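Local coordinates for insecticidal crystal protein Cry7Cal (Bacillus thuringiensis, PDB 5ZI1) that is an insecticidal delta endotoxin active against the locust Locusta migratoria manilensis and probably acts through receptor binding, at residues A[353-358]-A[414-419]; A[239-244]-A[523-528]; A[101-104]-A[108-111]. One frame throughout, in Å; residues are numbered along the deposited sequence.

Interaction 1 (A[353-358]-A[414-419]); sequences DIYQTY and IELLDE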
ATOM      1  N   ASP A 353     -17.018  -5.158   3.626  1.00 48.16           N
ATOM      2  CA  ASP A 353     -16.084  -4.097   3.280  1.00 49.76           C
ATOM      3  C   ASP A 353     -16.806  -2.783   3.509  1.00 48.10           C
ATOM      4  O   ASP A 353     -17.719  -2.439   2.758  1.00 48.54           O
ATOM      5  CB  ASP A 353     -15.612  -4.186   1.834  1.00 48.37           C
ATOM      6  CG  ASP A 353     -14.466  -5.123   1.657  1.00 47.95           C
ATOM      7  OD1 ASP A 353     -13.945  -5.654   2.675  1.00 43.54           O
ATOM      8  OD2 ASP A 353     -14.098  -5.318   0.481  1.00 45.92           O
ATOM      9  N   ILE A 354     -16.398  -2.056   4.543  1.00 48.93           N
ATOM     10  CA  ILE A 354     -16.813  -0.669   4.704  1.00 46.58           C
ATOM     11  C   ILE A 354     -15.939   0.168   3.782  1.00 48.07           C
ATOM     12  O   ILE A 354     -14.755   0.366   4.053  1.00 50.61           O
ATOM     13  CB  ILE A 354     -16.686  -0.202   6.154  1.00 45.54           C
ATOM     14  CG1 ILE A 354     -17.429  -1.167   7.079  1.00 48.09           C
ATOM     15  CG2 ILE A 354     -17.153   1.286   6.274  1.00 44.88           C
ATOM     16  CD1 ILE A 354     -18.929  -1.305   6.754  1.00 51.42           C
ATOM     17  N   TYR A 355     -16.526   0.653   2.689  1.00 48.69           N
ATOM     18  CA  TYR A 355     -15.842   1.425   1.669  1.00 45.91           C
ATOM     19  C   TYR A 355     -16.003   2.934   1.830  1.00 49.97           C
ATOM     20  O   TYR A 355     -15.399   3.688   1.057  1.00 48.74           O
ATOM     21  CB  TYR A 355     -16.356   1.006   0.287  1.00 49.53           C
ATOM     22  CG  TYR A 355     -17.852   1.235   0.097  1.00 53.40           C
ATOM     23  CD1 TYR A 355     -18.338   2.476  -0.304  1.00 52.86           C
ATOM     24  CD2 TYR A 355     -18.776   0.210   0.319  1.00 54.59           C
ATOM     25  CE1 TYR A 355     -19.694   2.703  -0.473  1.00 56.13           C
ATOM     26  CE2 TYR A 355     -20.140   0.427   0.142  1.00 56.54           C
ATOM     27  CZ  TYR A 355     -20.588   1.685  -0.250  1.00 53.08           C
ATOM     28  OH  TYR A 355     -21.925   1.925  -0.441  1.00 56.16           O
ATOM     29  N   GLN A 356     -16.797   3.398   2.797  1.00 51.99           N
ATOM     30  CA  GLN A 356     -17.013   4.833   2.956  1.00 50.61           C
ATOM     31  C   GLN A 356     -17.537   5.121   4.351  1.00 49.60           C
ATOM     32  O   GLN A 356     -18.279   4.319   4.921  1.00 54.53           O
ATOM     33  CB  GLN A 356     -18.001   5.363   1.914  1.00 54.19           C
ATOM     34  CG  GLN A 356     -18.165   6.852   1.944  1.00 54.40           C
ATOM     35  CD  GLN A 356     -19.183   7.349   0.944  1.00 53.88           C
ATOM     36  OE1 GLN A 356     -18.836   8.089   0.021  1.00 50.55           O
ATOM     37  NE2 GLN A 356     -20.449   6.962   1.127  1.00 52.99           N
ATOM     38  N   THR A 357     -17.154   6.277   4.892  1.00 51.35           N
ATOM     39  CA  THR A 357     -17.710   6.770   6.147  1.00 48.59           C
ATOM     40  C   THR A 357     -18.129   8.222   5.984  1.00 48.90           C
ATOM     41  O   THR A 357     -17.634   8.945   5.114  1.00 49.02           O
ATOM     42  CB  THR A 357     -16.724   6.654   7.324  1.00 46.39           C
ATOM     43  OG1 THR A 357     -15.569   7.463   7.065  1.00 43.26           O
ATOM     44  CG2 THR A 357     -16.280   5.199   7.524  1.00 46.48           C
ATOM     45  N   TYR A 358     -19.076   8.634   6.832  1.00 55.74           N
ATOM     46  CA  TYR A 358     -19.558  10.007   6.922  1.00 45.97           C
ATOM     47  C   TYR A 358     -19.579  10.365   8.393  1.00 47.03           C
ATOM     48  O   TYR A 358     -20.022   9.558   9.220  1.00 49.80           O
ATOM     49  CB  TYR A 358     -20.950  10.162   6.293  1.00 52.90           C
ATOM     50  CG  TYR A 358     -21.651  11.495   6.570  1.00 57.26           C
ATOM     51  CD1 TYR A 358     -21.303  12.655   5.877  1.00 54.02           C
ATOM     52  CD2 TYR A 358     -22.657  11.584   7.526  1.00 54.46           C
ATOM     53  CE1 TYR A 358     -21.918  13.856   6.130  1.00 50.73           C
ATOM     54  CE2 TYR A 358     -23.301  12.795   7.781  1.00 60.14           C
ATOM     55  CZ  TYR A 358     -22.929  13.921   7.079  1.00 60.57           C
ATOM     56  OH  TYR A 358     -23.568  15.110   7.332  1.00 63.48           O
ATOM     57  N   ILE A 414     -14.034   6.843  -4.220  1.00 54.60           N
ATOM     58  CA  ILE A 414     -14.670   5.648  -4.740  1.00 55.24           C
ATOM     59  C   ILE A 414     -15.371   6.025  -6.036  1.00 60.10           C
ATOM     60  O   ILE A 414     -15.457   7.193  -6.411  1.00 60.18           O
ATOM     61  CB  ILE A 414     -15.661   5.034  -3.743  1.00 54.23           C
ATOM     62  CG1 ILE A 414     -16.839   5.997  -3.521  1.00 56.30           C
ATOM     63  CG2 ILE A 414     -14.958   4.701  -2.446  1.00 52.36           C
ATOM     64  CD1 ILE A 414     -17.791   5.531  -2.479  1.00 53.38           C
ATOM     65  N   GLU A 415     -15.882   5.011  -6.715  1.00 60.96           N
ATOM     66  CA  GLU A 415     -16.642   5.230  -7.932  1.00 62.43           C
ATOM     67  C   GLU A 415     -17.483   3.987  -8.158  1.00 62.19           C
ATOM     68  O   GLU A 415     -17.096   3.080  -8.906  1.00 62.52           O
ATOM     69  CB  GLU A 415     -15.715   5.525  -9.111  1.00 64.11           C
ATOM     70  CG  GLU A 415     -16.431   5.909 -10.387  1.00 68.15           C
ATOM     71  CD  GLU A 415     -15.458   6.163 -11.526  1.00 81.70           C
ATOM     72  OE1 GLU A 415     -14.684   7.153 -11.452  1.00 81.57           O
ATOM     73  OE2 GLU A 415     -15.459   5.363 -12.490  1.00 87.27           O
ATOM     74  N   LEU A 416     -18.615   3.923  -7.470  1.00 62.56           N
ATOM     75  CA  LEU A 416     -19.408   2.709  -7.490  1.00 63.57           C
ATOM     76  C   LEU A 416     -20.269   2.625  -8.738  1.00 59.16           C
ATOM     77  O   LEU A 416     -20.706   3.635  -9.300  1.00 58.86           O
ATOM     78  CB  LEU A 416     -20.292   2.605  -6.253  1.00 66.47           C
ATOM     79  CG  LEU A 416     -19.636   2.959  -4.929  1.00 64.80           C
ATOM     80  CD1 LEU A 416     -20.697   2.963  -3.825  1.00 59.56           C
ATOM     81  CD2 LEU A 416     -18.521   1.954  -4.646  1.00 60.47           C
ATOM     82  N   LEU A 417     -20.468   1.392  -9.184  1.00 63.80           N
ATOM     83  CA  LEU A 417     -21.434   1.067 -10.213  1.00 67.66           C
ATOM     84  C   LEU A 417     -22.840   1.180  -9.635  1.00 69.16           C
ATOM     85  O   LEU A 417     -23.033   1.386  -8.433  1.00 67.89           O
ATOM     86  CB  LEU A 417     -21.190  -0.350 -10.733  1.00 68.98           C
ATOM     87  CG  LEU A 417     -19.878  -0.640 -11.469  1.00 67.61           C
ATOM     88  CD1 LEU A 417     -19.953  -2.006 -12.120  1.00 63.92           C
ATOM     89  CD2 LEU A 417     -19.514   0.454 -12.481  1.00 61.72           C
ATOM     90  N   ASP A 418     -23.837   1.032 -10.503  1.00 72.37           N
ATOM     91  CA  ASP A 418     -25.208   1.048 -10.014  1.00 74.90           C
ATOM     92  C   ASP A 418     -25.549  -0.237  -9.272  1.00 75.72           C
ATOM     93  O   ASP A 418     -26.424  -0.233  -8.395  1.00 78.08           O
ATOM     94  CB  ASP A 418     -26.166   1.300 -11.171  1.00 73.14           C
ATOM     95  CG  ASP A 418     -26.582   2.756 -11.256  1.00 86.90           C
ATOM     96  OD1 ASP A 418     -26.317   3.399 -12.299  1.00 89.63           O
ATOM     97  OD2 ASP A 418     -27.170   3.259 -10.269  1.00 93.01           O
ATOM     98  N   GLU A 419     -24.858  -1.334  -9.583  1.00 71.63           N
ATOM     99  CA  GLU A 419     -24.967  -2.589  -8.844  1.00 72.20           C
ATOM    100  C   GLU A 419     -23.566  -2.939  -8.356  1.00 75.98           C
ATOM    101  O   GLU A 419     -22.843  -3.712  -9.007  1.00 78.61           O
ATOM    102  CB  GLU A 419     -25.559  -3.694  -9.712  1.00 78.65           C
ATOM    103  CG  GLU A 419     -26.901  -3.342 -10.325  1.00 80.66           C
ATOM    104  CD  GLU A 419     -28.042  -4.124  -9.697  1.00 91.41           C
ATOM    105  OE1 GLU A 419     -27.813  -4.765  -8.648  1.00 93.54           O
ATOM    106  OE2 GLU A 419     -29.165  -4.100 -10.250  1.00 94.65           O
TER
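Tyr355 and Leu416 make the tightest part of this contact: methyl CD1 of the leucine lies 3.5 Å from ring atom CE1 of the tyrosine and 3.7 Å from its OH. The methyl approaches the ring obliquely, while Leu416 CD2 sits 4.3 Å above the plane of the Tyr355 ring, displaced toward the rim. Ile414 comes from a different direction. Its CD1 lies near the ring plane, at the edge, 3.8 Å from Tyr355 CD1, and the two side chains run at about a right angle. Ile414 CG1 lies between the backbone N and the carbonyl carbon (chi1 65°), and the chain then runs on anti (chi2 -175°) to bring CD1 to the ring edge. The setting is an inner strand of an antiparallel sheet in the middle domain of a three-domain Cry toxin, met by the loop between strands 404-407 and 430-437. Strand 352-365 carries a classic beta bulge, Tyr355 and Gln356 together facing Tyr379 of strand 369-382. Beyond the ring the packing becomes thinner and more polar. The extended Gln356 chain crosses Ile414, and its OE1 comes 3.7 Å from Ile414 CD1, but that oxygen is hydrogen-bonded to Ser409. On the solvent side, Glu415 and the run from Leu417 to Glu419 are exposed, with the backbone N of Leu417 held by the carboxylate of Glu427.

Interaction 2 (A[239-244]-A[523-528]); sequences RTYPME and KVRVRY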
ATOM      1  N   ARG A 239      11.851 -13.153 -15.865  1.00 48.96           N
ATOM      2  CA  ARG A 239      12.411 -14.475 -15.604  1.00 54.70           C
ATOM      3  C   ARG A 239      11.969 -15.009 -14.252  1.00 51.29           C
ATOM      4  O   ARG A 239      11.679 -16.203 -14.120  1.00 51.70           O
ATOM      5  CB  ARG A 239      13.934 -14.433 -15.668  1.00 48.27           C
ATOM      6  CG  ARG A 239      14.459 -14.406 -17.068  1.00 53.20           C
ATOM      7  CD  ARG A 239      15.967 -14.235 -17.105  1.00 51.67           C
ATOM      8  NE  ARG A 239      16.311 -13.689 -18.405  1.00 54.22           N
ATOM      9  CZ  ARG A 239      17.521 -13.292 -18.775  1.00 53.68           C
ATOM     10  NH1 ARG A 239      18.547 -13.387 -17.940  1.00 45.91           N
ATOM     11  NH2 ARG A 239      17.689 -12.793 -19.993  1.00 50.72           N
ATOM     12  N   THR A 240      11.944 -14.142 -13.235  1.00 50.29           N
ATOM     13  CA  THR A 240      11.489 -14.545 -11.913  1.00 45.80           C
ATOM     14  C   THR A 240       9.972 -14.677 -11.873  1.00 48.08           C
ATOM     15  O   THR A 240       9.441 -15.474 -11.090  1.00 46.59           O
ATOM     16  CB  THR A 240      11.963 -13.538 -10.866  1.00 46.18           C
ATOM     17  OG1 THR A 240      13.351 -13.249 -11.066  1.00 53.08           O
ATOM     18  CG2 THR A 240      11.777 -14.068  -9.468  1.00 46.44           C
ATOM     19  N   TYR A 241       9.271 -13.946 -12.732  1.00 47.44           N
ATOM     20  CA  TYR A 241       7.810 -13.982 -12.805  1.00 46.69           C
ATOM     21  C   TYR A 241       7.406 -14.187 -14.260  1.00 50.02           C
ATOM     22  O   TYR A 241       6.967 -13.246 -14.940  1.00 48.89           O
ATOM     23  CB  TYR A 241       7.200 -12.715 -12.201  1.00 45.46           C
ATOM     24  CG  TYR A 241       7.558 -12.537 -10.734  1.00 47.87           C
ATOM     25  CD1 TYR A 241       8.668 -11.781 -10.350  1.00 45.94           C
ATOM     26  CD2 TYR A 241       6.801 -13.136  -9.734  1.00 43.64           C
ATOM     27  CE1 TYR A 241       9.003 -11.628  -9.000  1.00 42.95           C
ATOM     28  CE2 TYR A 241       7.129 -12.988  -8.387  1.00 42.61           C
ATOM     29  CZ  TYR A 241       8.225 -12.234  -8.024  1.00 43.87           C
ATOM     30  OH  TYR A 241       8.547 -12.100  -6.682  1.00 44.15           O
ATOM     31  N   PRO A 242       7.538 -15.417 -14.770  1.00 51.53           N
ATOM     32  CA  PRO A 242       7.161 -15.704 -16.159  1.00 52.05           C
ATOM     33  C   PRO A 242       5.672 -15.894 -16.384  1.00 53.86           C
ATOM     34  O   PRO A 242       5.269 -16.150 -17.527  1.00 54.21           O
ATOM     35  CB  PRO A 242       7.921 -17.008 -16.458  1.00 50.17           C
ATOM     36  CG  PRO A 242       7.955 -17.712 -15.143  1.00 48.21           C
ATOM     37  CD  PRO A 242       8.099 -16.603 -14.094  1.00 48.25           C
ATOM     38  N   MET A 243       4.834 -15.791 -15.355  1.00 55.45           N
ATOM     39  CA  MET A 243       3.394 -15.830 -15.581  1.00 60.57           C
ATOM     40  C   MET A 243       2.676 -14.917 -14.597  1.00 58.47           C
ATOM     41  O   MET A 243       3.280 -14.335 -13.686  1.00 54.88           O
ATOM     42  CB  MET A 243       2.853 -17.263 -15.505  1.00 61.72           C
ATOM     43  CG  MET A 243       2.904 -17.910 -14.135  1.00 64.92           C
ATOM     44  SD  MET A 243       2.983 -19.722 -14.281  1.00 79.03           S
ATOM     45  CE  MET A 243       2.198 -20.009 -15.873  1.00 69.38           C
ATOM     46  N   GLU A 244       1.368 -14.784 -14.822  1.00 58.62           N
ATOM     47  CA  GLU A 244       0.526 -13.899 -14.032  1.00 60.05           C
ATOM     48  C   GLU A 244       0.726 -14.142 -12.546  1.00 54.83           C
ATOM     49  O   GLU A 244       0.793 -15.283 -12.089  1.00 53.48           O
ATOM     50  CB  GLU A 244      -0.934 -14.095 -14.422  1.00 60.08           C
ATOM     51  CG  GLU A 244      -1.159 -13.881 -15.908  1.00 65.88           C
ATOM     52  CD  GLU A 244      -2.577 -14.209 -16.337  1.00 75.72           C
ATOM     53  OE1 GLU A 244      -3.419 -14.441 -15.441  1.00 71.71           O
ATOM     54  OE2 GLU A 244      -2.846 -14.230 -17.564  1.00 75.69           O
ATOM     55  N   LYS A 523       5.456 -25.337  -5.753  1.00 60.21           N
ATOM     56  CA  LYS A 523       6.767 -24.960  -5.245  1.00 56.31           C
ATOM     57  C   LYS A 523       6.518 -23.734  -4.375  1.00 57.93           C
ATOM     58  O   LYS A 523       5.679 -22.895  -4.726  1.00 53.70           O
ATOM     59  CB  LYS A 523       7.712 -24.631  -6.397  1.00 54.59           C
ATOM     60  CG  LYS A 523       8.531 -25.789  -6.871  1.00 66.08           C
ATOM     61  CD  LYS A 523       9.759 -25.320  -7.615  1.00 66.59           C
ATOM     62  CE  LYS A 523       9.349 -24.814  -8.985  1.00 67.84           C
ATOM     63  NZ  LYS A 523      10.569 -24.582  -9.800  1.00 74.24           N
ATOM     64  N   VAL A 524       7.215 -23.635  -3.247  1.00 52.12           N
ATOM     65  CA  VAL A 524       7.147 -22.461  -2.386  1.00 49.11           C
ATOM     66  C   VAL A 524       8.446 -21.679  -2.532  1.00 52.73           C
ATOM     67  O   VAL A 524       9.527 -22.177  -2.198  1.00 54.17           O
ATOM     68  CB  VAL A 524       6.895 -22.854  -0.922  1.00 48.45           C
ATOM     69  CG1 VAL A 524       7.040 -21.657   0.013  1.00 47.36           C
ATOM     70  CG2 VAL A 524       5.512 -23.449  -0.772  1.00 50.46           C
ATOM     71  N   ARG A 525       8.339 -20.448  -3.019  1.00 53.10           N
ATOM     72  CA  ARG A 525       9.468 -19.541  -3.138  1.00 45.52           C
ATOM     73  C   ARG A 525       9.290 -18.417  -2.129  1.00 47.48           C
ATOM     74  O   ARG A 525       8.314 -17.662  -2.198  1.00 51.99           O
ATOM     75  CB  ARG A 525       9.567 -18.989  -4.555  1.00 50.77           C
ATOM     76  CG  ARG A 525      10.804 -18.150  -4.823  1.00 48.57           C
ATOM     77  CD  ARG A 525      10.921 -17.875  -6.304  1.00 45.63           C
ATOM     78  NE  ARG A 525       9.870 -16.992  -6.773  1.00 48.07           N
ATOM     79  CZ  ARG A 525       9.633 -16.708  -8.053  1.00 50.66           C
ATOM     80  NH1 ARG A 525      10.364 -17.253  -9.005  1.00 45.07           N
ATOM     81  NH2 ARG A 525       8.659 -15.873  -8.388  1.00 45.98           N
ATOM     82  N   VAL A 526      10.211 -18.329  -1.189  1.00 46.32           N
ATOM     83  CA  VAL A 526      10.228 -17.262  -0.203  1.00 46.64           C
ATOM     84  C   VAL A 526      11.109 -16.122  -0.705  1.00 50.85           C
ATOM     85  O   VAL A 526      12.211 -16.348  -1.223  1.00 53.80           O
ATOM     86  CB  VAL A 526      10.729 -17.787   1.145  1.00 47.45           C
ATOM     87  CG1 VAL A 526      10.865 -16.648   2.124  1.00 47.90           C
ATOM     88  CG2 VAL A 526       9.788 -18.866   1.662  1.00 48.31           C
ATOM     89  N   ARG A 527      10.610 -14.897  -0.594  1.00 50.51           N
ATOM     90  CA  ARG A 527      11.399 -13.700  -0.838  1.00 47.21           C
ATOM     91  C   ARG A 527      11.888 -13.223   0.523  1.00 52.11           C
ATOM     92  O   ARG A 527      11.081 -12.784   1.356  1.00 47.75           O
ATOM     93  CB  ARG A 527      10.565 -12.643  -1.554  1.00 51.45           C
ATOM     94  CG  ARG A 527      11.251 -11.303  -1.724  1.00 53.39           C
ATOM     95  CD  ARG A 527      10.494 -10.434  -2.699  1.00 52.22           C
ATOM     96  NE  ARG A 527      11.368  -9.411  -3.273  1.00 52.09           N
ATOM     97  CZ  ARG A 527      11.596  -8.220  -2.724  1.00 55.48           C
ATOM     98  NH1 ARG A 527      11.028  -7.893  -1.568  1.00 50.18           N
ATOM     99  NH2 ARG A 527      12.415  -7.360  -3.328  1.00 56.79           N
ATOM    100  N   TYR A 528      13.205 -13.333   0.753  1.00 45.82           N
ATOM    101  CA  TYR A 528      13.782 -13.224   2.087  1.00 42.46           C
ATOM    102  C   TYR A 528      15.059 -12.391   2.056  1.00 48.98           C
ATOM    103  O   TYR A 528      15.598 -12.056   0.996  1.00 49.26           O
ATOM    104  CB  TYR A 528      14.105 -14.601   2.667  1.00 46.39           C
ATOM    105  CG  TYR A 528      15.434 -15.116   2.177  1.00 47.11           C
ATOM    106  CD1 TYR A 528      15.568 -15.631   0.904  1.00 50.12           C
ATOM    107  CD2 TYR A 528      16.562 -15.058   2.979  1.00 47.58           C
ATOM    108  CE1 TYR A 528      16.801 -16.081   0.433  1.00 54.47           C
ATOM    109  CE2 TYR A 528      17.790 -15.496   2.524  1.00 45.91           C
ATOM    110  CZ  TYR A 528      17.905 -16.018   1.249  1.00 53.58           C
ATOM    111  OH  TYR A 528      19.126 -16.475   0.784  1.00 48.52           O
TER
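Arg525 grips the carbonyl oxygen of Thr240 end-on with two nitrogens, NH2 at 2.8 Å and NH1 at 2.9 Å from Thr240 O. Both bonds are bent, because one atom must serve two N-H groups. NH1 lies in the carbonyl plane on a lone pair of the oxygen, whereas NH2 stands above that plane; the oxygen itself sits in the plane of the guanidinium, at its edge. A bend at chi3 (68°) in an otherwise extended chain turns the arginine head to this position. The remaining nitrogen, NE, forms a salt bridge with Glu596 of the adjacent strand 589-599; the carboxylate of Glu596 also accepts a hydrogen bond from Tyr241 OH. One acid thus helps to set both partners of the next interaction, a cation-pi contact in which Arg525 CZ lies 4.8 Å from the centroid of the Tyr241 ring and over its face. The two planes are steeply inclined, 75° apart, and the guanidinium points an edge at the ring, with NH2 3.3 Å from Tyr241 CE2. Farther out, the packing is supplied by Thr240. Its methyl CG2 rests over one guanidinium face, 3.5 Å from Arg525 NH1, while its OG1 turns back to Asp237. The contact is buried and joins the connection after helix 232-235, where the chain leaves the helical bundle, to strand 521-530 of the C-terminal beta sandwich, an interdomain junction of the three-domain Cry toxin fold.

Interaction 3 (A[101-104]-A[108-111]); sequences QNNR and LKQL
The amide of Gln110 meets the backbone carbonyl of Arg104, with NE2 2.7 Å from Arg104 O and the oxygen lying 26° out of the amide plane. Seen from the carbonyl, the donor stands almost straight ahead, although the N-H itself is bent from the line. The other flat group is the guanidinium of Arg104, which has Gln101 OE1 at its edge and in its plane. Its grip is side-on: NH2 lies 2.9 Å and NE 3.2 Å from Gln101 OE1, two donors on a single oxygen. The third nitrogen, NH1, makes a salt bridge to Glu164 near the end of helix 141-165. The link between helix 73-101 and helix 107-127 is thus tied at both ends, Arg104 by its side chain to Gln101 and by its carbonyl to Gln110; it belongs to the N-terminal helical domain, the part of Cry toxins generally held to form the membrane pore. The first helix gives out at Asn102, and Gln110, in the first turn of helix 107-127, bonds back to the link. Lys109, the residue before it, reaches Asn103 of the same link. Its extended chain crosses Asn103 at about a right angle, CD lying 3.9 Å from Asn103 CB. The backbone N of Lys109 is hydrogen-bonded to Asp106 OD1 at the start of the helix. All four touching residues are partly exposed, and Ala33 of helix 33-47 packs against Gln101 and Arg104.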
ATOM      1  N   GLN A 101       2.835  -7.087 -34.134  1.00 62.63           N
ATOM      2  CA  GLN A 101       2.009  -8.168 -33.610  1.00 66.94           C
ATOM      3  C   GLN A 101       1.008  -8.673 -34.650  1.00 65.78           C
ATOM      4  O   GLN A 101       0.715  -9.871 -34.703  1.00 67.52           O
ATOM      5  CB  GLN A 101       1.304  -7.675 -32.344  1.00 64.65           C
ATOM      6  CG  GLN A 101      -0.015  -8.328 -32.050  1.00 70.04           C
ATOM      7  CD  GLN A 101       0.143  -9.632 -31.314  1.00 73.52           C
ATOM      8  OE1 GLN A 101       1.141 -10.352 -31.492  1.00 72.18           O
ATOM      9  NE2 GLN A 101      -0.835  -9.946 -30.460  1.00 70.69           N
ATOM     10  N   ASN A 102       0.514  -7.792 -35.511  1.00 65.42           N
ATOM     11  CA  ASN A 102      -0.449  -8.168 -36.532  1.00 66.65           C
ATOM     12  C   ASN A 102       0.200  -8.588 -37.856  1.00 67.52           C
ATOM     13  O   ASN A 102      -0.506  -8.767 -38.854  1.00 68.92           O
ATOM     14  CB  ASN A 102      -1.417  -7.009 -36.751  1.00 67.84           C
ATOM     15  CG  ASN A 102      -2.264  -6.734 -35.521  1.00 69.70           C
ATOM     16  OD1 ASN A 102      -2.659  -7.663 -34.807  1.00 71.82           O
ATOM     17  ND2 ASN A 102      -2.513  -5.458 -35.243  1.00 67.93           N
ATOM     18  N   ASN A 103       1.518  -8.759 -37.890  1.00 66.20           N
ATOM     19  CA  ASN A 103       2.182  -9.170 -39.121  1.00 66.19           C
ATOM     20  C   ASN A 103       3.588  -9.653 -38.785  1.00 65.92           C
ATOM     21  O   ASN A 103       4.565  -9.219 -39.405  1.00 69.50           O
ATOM     22  CB  ASN A 103       2.218  -8.008 -40.118  1.00 65.83           C
ATOM     23  CG  ASN A 103       2.691  -8.427 -41.500  1.00 67.67           C
ATOM     24  OD1 ASN A 103       2.944  -9.609 -41.752  1.00 69.11           O
ATOM     25  ND2 ASN A 103       2.863  -7.450 -42.388  1.00 65.73           N
ATOM     26  N   ARG A 104       3.701 -10.539 -37.793  1.00 60.52           N
ATOM     27  CA  ARG A 104       4.987 -10.928 -37.220  1.00 66.76           C
ATOM     28  C   ARG A 104       6.012 -11.431 -38.234  1.00 66.46           C
ATOM     29  O   ARG A 104       7.220 -11.313 -38.009  1.00 65.62           O
ATOM     30  CB  ARG A 104       4.786 -12.004 -36.166  1.00 63.88           C
ATOM     31  CG  ARG A 104       4.036 -11.526 -34.965  1.00 66.12           C
ATOM     32  CD  ARG A 104       4.187 -12.540 -33.870  1.00 66.34           C
ATOM     33  NE  ARG A 104       3.535 -12.103 -32.647  1.00 70.22           N
ATOM     34  CZ  ARG A 104       3.896 -12.513 -31.440  1.00 69.62           C
ATOM     35  NH1 ARG A 104       4.904 -13.368 -31.313  1.00 67.92           N
ATOM     36  NH2 ARG A 104       3.253 -12.070 -30.368  1.00 70.22           N
ATOM     37  N   LEU A 108      10.569  -6.157 -41.954  1.00 58.74           N
ATOM     38  CA  LEU A 108      10.673  -4.716 -41.764  1.00 61.65           C
ATOM     39  C   LEU A 108       9.869  -4.232 -40.556  1.00 66.17           C
ATOM     40  O   LEU A 108      10.188  -3.184 -39.976  1.00 64.96           O
ATOM     41  CB  LEU A 108      10.235  -3.994 -43.045  1.00 62.56           C
ATOM     42  CG  LEU A 108       9.906  -2.498 -42.980  1.00 65.52           C
ATOM     43  CD1 LEU A 108      11.162  -1.671 -42.721  1.00 71.10           C
ATOM     44  CD2 LEU A 108       9.245  -2.049 -44.265  1.00 68.80           C
ATOM     45  N   LYS A 109       8.832  -4.966 -40.151  1.00 62.96           N
ATOM     46  CA  LYS A 109       8.092  -4.531 -38.975  1.00 60.54           C
ATOM     47  C   LYS A 109       8.770  -4.985 -37.697  1.00 56.62           C
ATOM     48  O   LYS A 109       8.622  -4.335 -36.660  1.00 55.42           O
ATOM     49  CB  LYS A 109       6.643  -5.025 -39.041  1.00 62.37           C
ATOM     50  CG  LYS A 109       5.776  -4.128 -39.915  1.00 60.82           C
ATOM     51  CD  LYS A 109       4.455  -4.780 -40.305  1.00 69.60           C
ATOM     52  CE  LYS A 109       3.655  -3.865 -41.234  1.00 67.42           C
ATOM     53  NZ  LYS A 109       2.584  -4.584 -41.981  1.00 69.44           N
ATOM     54  N   GLN A 110       9.525  -6.080 -37.751  1.00 59.03           N
ATOM     55  CA  GLN A 110      10.410  -6.413 -36.639  1.00 60.46           C
ATOM     56  C   GLN A 110      11.471  -5.339 -36.452  1.00 57.59           C
ATOM     57  O   GLN A 110      11.735  -4.898 -35.329  1.00 54.33           O
ATOM     58  CB  GLN A 110      11.077  -7.762 -36.877  1.00 59.47           C
ATOM     59  CG  GLN A 110      10.158  -8.932 -36.746  1.00 64.51           C
ATOM     60  CD  GLN A 110      10.707 -10.128 -37.452  1.00 65.77           C
ATOM     61  OE1 GLN A 110      11.889 -10.457 -37.312  1.00 68.68           O
ATOM     62  NE2 GLN A 110       9.872 -10.771 -38.253  1.00 64.75           N
ATOM     63  N   LEU A 111      12.109  -4.920 -37.542  1.00 58.39           N
ATOM     64  CA  LEU A 111      13.075  -3.838 -37.424  1.00 57.60           C
ATOM     65  C   LEU A 111      12.447  -2.634 -36.755  1.00 62.05           C
ATOM     66  O   LEU A 111      13.001  -2.110 -35.785  1.00 56.51           O
ATOM     67  CB  LEU A 111      13.629  -3.459 -38.791  1.00 63.59           C
ATOM     68  CG  LEU A 111      14.861  -4.246 -39.229  1.00 70.19           C
ATOM     69  CD1 LEU A 111      14.830  -5.719 -38.802  1.00 68.56           C
ATOM     70  CD2 LEU A 111      15.036  -4.127 -40.730  1.00 73.29           C
TER

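In the fold
The three contacts touch nowhere, the nearest pair being interactions 2 and 3 with about 14 Å between their closest atoms, and they share no helix or strand. Their chemistry follows their place. Interaction 2, buried between domains, relies on a charged group satisfied from several directions. Interaction 1, partly buried within the middle domain, has no hydrogen bond across it and rests on apolar packing. Interaction 3 lies at the surface, its centre about 39 Å from the centre of the chain, and ties together neighbours in sequence by polar bonds. Along the chain, interaction 3 closes first; interaction 1 is then nested inside the long loop that interaction 2 closes.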